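Local coordinates for response regulator receiver domain protein (CheY-like) (Methylobacillus flagellatus KT, PDB 3I42), which is of unknown function but, as a CheY-like receiver domain, probably accepts a phosphoryl group in two-component signalling, at residues Thr77-Ala82 with Phe99-Glu104. Numbering follows the deposited sequence.
Sequences TSKFVA and FDFYLE
Phe99 lays the face of its ring over the methyl of Ala82, a CH-pi contact in which Ala82 CB stands 3.6 Å from the ring centroid and almost exactly on the ring normal. With CG anti to the carbonyl carbon (chi1 -71°), the ring lies against the backbone at Val81 and Ala82, and its CD1 also meets CB of Phe80 at 4.0 Å. An alanine in place of Phe99 would remove this ring and would probably leave the Ala82 methyl and Phe80 CB less tightly packed.

Beside it, Asp100, just before strand 101-104, grips Phe80 from both its side chain and its backbone. Its OD2 accepts the backbone N-H of Phe80 through the anti lone pair (2.9 Å from Phe80 N), and Phe80 O takes the N-H of Asp100 in return, N to O 2.8 Å, nearly along the C=O axis. A weaker bond from Phe101 N shares that same carbonyl. OD2 also forms a salt bridge with Arg70, which probably helps keep the carboxylate ionised.

From here the strands run parallel: Ala82 N binds Phe101 O, and Leu103 N meets Ala82 O head-on at 2.8 Å. On the sheet face of Val81 and Phe101, Val81 CG1 touches Phe101 CB. The same Val81 CG1 lies 3.8 Å from Leu103 CD1. Lys79 CB lies at the edge of the Phe101 ring, near CE2, and the chain, bent at chi2 and chi3, brings CD to the same CE2.

This is the parallel pairing of strands 79-84 and 101-104 in a receiver-domain sheet of order 2-1-3-4-5. Strand 101-104 is an outermost strand of this chain's sheet, strand 50-54 flanks 79-84 on the other side, helix 62-71 covers Phe80 and Phe99, and helix 109-119 packs on Phe101 and Leu103.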
ATOM      1  N   THR A  77       7.998  15.569   4.324  1.00 52.89           N
ATOM      2  CA  THR A  77       7.621  14.569   3.315  1.00 51.16           C
ATOM      3  C   THR A  77       6.135  14.578   2.921  1.00 48.90           C
ATOM      4  O   THR A  77       5.250  14.657   3.761  1.00 49.00           O
ATOM      5  CB  THR A  77       8.170  13.175   3.691  1.00 51.92           C
ATOM      6  OG1 THR A  77       9.513  13.070   3.179  1.00 53.43           O
ATOM      7  CG2 THR A  77       7.313  12.034   3.122  1.00 51.30           C
ATOM      8  N   SER A  78       5.886  14.555   1.619  1.00 46.24           N
ATOM      9  CA  SER A  78       4.531  14.626   1.097  1.00 43.26           C
ATOM     10  C   SER A  78       3.901  13.257   1.187  1.00 41.42           C
ATOM     11  O   SER A  78       4.606  12.257   1.264  1.00 41.09           O
ATOM     12  CB  SER A  78       4.547  15.064  -0.367  1.00 43.17           C
ATOM     13  OG  SER A  78       5.265  16.273  -0.529  1.00 43.27           O
ATOM     14  N   LYS A  79       2.569  13.211   1.165  1.00 38.67           N
ATOM     15  CA  LYS A  79       1.856  11.961   0.935  1.00 35.77           C
ATOM     16  C   LYS A  79       1.548  11.930  -0.535  1.00 33.55           C
ATOM     17  O   LYS A  79       1.254  12.985  -1.113  1.00 33.04           O
ATOM     18  CB  LYS A  79       0.570  11.950   1.737  1.00 36.87           C
ATOM     19  CG  LYS A  79       0.778  12.104   3.240  1.00 37.21           C
ATOM     20  CD  LYS A  79       1.050  10.793   3.904  1.00 42.45           C
ATOM     21  CE  LYS A  79       2.525  10.677   4.266  1.00 47.97           C
ATOM     22  NZ  LYS A  79       2.740   9.798   5.450  1.00 49.13           N
ATOM     23  N   PHE A  80       1.647  10.739  -1.134  1.00 30.65           N
ATOM     24  CA  PHE A  80       1.551  10.551  -2.579  1.00 28.46           C
ATOM     25  C   PHE A  80       0.383   9.648  -2.842  1.00 27.62           C
ATOM     26  O   PHE A  80       0.292   8.587  -2.229  1.00 26.10           O
ATOM     27  CB  PHE A  80       2.848   9.912  -3.163  1.00 28.04           C
ATOM     28  CG  PHE A  80       4.056  10.804  -3.033  1.00 26.93           C
ATOM     29  CD1 PHE A  80       4.337  11.742  -3.996  1.00 28.01           C
ATOM     30  CD2 PHE A  80       4.881  10.731  -1.901  1.00 30.74           C
ATOM     31  CE1 PHE A  80       5.419  12.633  -3.852  1.00 28.45           C
ATOM     32  CE2 PHE A  80       5.987  11.587  -1.748  1.00 30.26           C
ATOM     33  CZ  PHE A  80       6.240  12.550  -2.733  1.00 29.48           C
ATOM     34  N   VAL A  81      -0.479  10.059  -3.781  1.00 26.62           N
ATOM     35  CA  VAL A  81      -1.740   9.375  -4.073  1.00 26.47           C
ATOM     36  C   VAL A  81      -1.730   8.968  -5.533  1.00 27.42           C
ATOM     37  O   VAL A  81      -1.492   9.809  -6.395  1.00 27.62           O
ATOM     38  CB  VAL A  81      -2.955  10.348  -3.876  1.00 26.98           C
ATOM     39  CG1 VAL A  81      -4.271   9.591  -3.910  1.00 24.43           C
ATOM     40  CG2 VAL A  81      -2.815  11.131  -2.578  1.00 25.51           C
ATOM     41  N   ALA A  82      -1.991   7.694  -5.818  1.00 28.20           N
ATOM     42  CA  ALA A  82      -2.089   7.186  -7.187  1.00 29.01           C
ATOM     43  C   ALA A  82      -3.503   7.379  -7.671  1.00 30.76           C
ATOM     44  O   ALA A  82      -4.453   7.021  -6.977  1.00 31.41           O
ATOM     45  CB  ALA A  82      -1.786   5.708  -7.238  1.00 28.10           C
ATOM     46  N   PHE A  99       3.130   4.392  -3.126  1.00 27.24           N
ATOM     47  CA  PHE A  99       2.075   5.394  -2.878  1.00 31.92           C
ATOM     48  C   PHE A  99       1.480   5.182  -1.502  1.00 31.23           C
ATOM     49  O   PHE A  99       1.498   4.080  -0.972  1.00 33.17           O
ATOM     50  CB  PHE A  99       0.975   5.303  -3.905  1.00 23.92           C
ATOM     51  CG  PHE A  99       1.362   5.777  -5.247  1.00 28.90           C
ATOM     52  CD1 PHE A  99       1.277   7.132  -5.569  1.00 24.14           C
ATOM     53  CD2 PHE A  99       1.773   4.870  -6.214  1.00 25.72           C
ATOM     54  CE1 PHE A  99       1.627   7.587  -6.839  1.00 38.70           C
ATOM     55  CE2 PHE A  99       2.138   5.314  -7.494  1.00 30.56           C
ATOM     56  CZ  PHE A  99       2.058   6.675  -7.812  1.00 29.64           C
ATOM     57  N   ASP A 100       0.956   6.246  -0.921  1.00 32.22           N
ATOM     58  CA  ASP A 100       0.359   6.169   0.401  1.00 24.23           C
ATOM     59  C   ASP A 100      -1.156   5.939   0.320  1.00 25.96           C
ATOM     60  O   ASP A 100      -1.737   5.314   1.207  1.00 37.49           O
ATOM     61  CB  ASP A 100       0.674   7.462   1.164  1.00 23.93           C
ATOM     62  CG  ASP A 100       2.175   7.729   1.275  1.00 36.58           C
ATOM     63  OD1 ASP A 100       2.869   6.935   1.942  1.00 63.74           O
ATOM     64  OD2 ASP A 100       2.653   8.724   0.691  1.00 36.32           O
ATOM     65  N   PHE A 101      -1.777   6.464  -0.735  1.00 31.13           N
ATOM     66  CA  PHE A 101      -3.226   6.369  -0.938  1.00 26.84           C
ATOM     67  C   PHE A 101      -3.497   6.129  -2.398  1.00 39.25           C
ATOM     68  O   PHE A 101      -2.675   6.407  -3.258  1.00 27.95           O
ATOM     69  CB  PHE A 101      -3.972   7.655  -0.482  1.00 19.52           C
ATOM     70  CG  PHE A 101      -3.641   8.097   0.923  1.00 33.01           C
ATOM     71  CD1 PHE A 101      -4.321   7.580   2.016  1.00 36.59           C
ATOM     72  CD2 PHE A 101      -2.644   9.033   1.151  1.00 24.18           C
ATOM     73  CE1 PHE A 101      -3.992   7.981   3.302  1.00 35.86           C
ATOM     74  CE2 PHE A 101      -2.324   9.459   2.448  1.00 35.20           C
ATOM     75  CZ  PHE A 101      -2.984   8.935   3.514  1.00 34.27           C
ATOM     76  N   TYR A 102      -4.671   5.605  -2.687  1.00 32.46           N
ATOM     77  CA  TYR A 102      -4.978   5.174  -4.025  1.00 26.61           C
ATOM     78  C   TYR A 102      -6.409   5.619  -4.309  1.00 35.35           C
ATOM     79  O   TYR A 102      -7.260   5.485  -3.456  1.00 32.47           O
ATOM     80  CB  TYR A 102      -4.799   3.636  -4.146  1.00 29.06           C
ATOM     81  CG  TYR A 102      -3.605   3.083  -3.363  1.00 37.67           C
ATOM     82  CD1 TYR A 102      -2.341   2.854  -3.983  1.00 36.73           C
ATOM     83  CD2 TYR A 102      -3.728   2.792  -2.008  1.00 39.24           C
ATOM     84  CE1 TYR A 102      -1.228   2.339  -3.232  1.00 34.81           C
ATOM     85  CE2 TYR A 102      -2.632   2.305  -1.260  1.00 50.34           C
ATOM     86  CZ  TYR A 102      -1.401   2.079  -1.879  1.00 39.94           C
ATOM     87  OH  TYR A 102      -0.372   1.595  -1.100  1.00 79.27           O
ATOM     88  N   LEU A 103      -6.626   6.189  -5.495  1.00 30.73           N
ATOM     89  CA  LEU A 103      -7.913   6.680  -5.982  1.00 32.91           C
ATOM     90  C   LEU A 103      -8.206   6.024  -7.310  1.00 39.83           C
ATOM     91  O   LEU A 103      -7.307   5.793  -8.118  1.00 41.09           O
ATOM     92  CB  LEU A 103      -7.845   8.191  -6.218  1.00 31.63           C
ATOM     93  CG  LEU A 103      -7.995   9.069  -4.990  1.00 30.33           C
ATOM     94  CD1 LEU A 103      -7.714  10.507  -5.356  1.00 34.57           C
ATOM     95  CD2 LEU A 103      -9.421   8.923  -4.434  1.00 39.79           C
ATOM     96  N   GLU A 104      -9.464   5.713  -7.554  1.00 34.93           N
ATOM     97  CA  GLU A 104      -9.842   5.180  -8.857  1.00 30.76           C
ATOM     98  C   GLU A 104     -10.714   6.219  -9.547  1.00 39.80           C
ATOM     99  O   GLU A 104     -11.607   6.780  -8.917  1.00 43.26           O
ATOM    100  CB  GLU A 104     -10.612   3.887  -8.631  1.00 46.16           C
ATOM    101  CG  GLU A 104     -10.651   2.942  -9.790  1.00 85.07           C
ATOM    102  CD  GLU A 104     -11.513   1.736  -9.484  1.00269.25           C
ATOM    103  OE1 GLU A 104     -11.427   1.203  -8.355  1.00 86.26           O
ATOM    104  OE2 GLU A 104     -12.290   1.332 -10.369  1.00 71.47           O
TER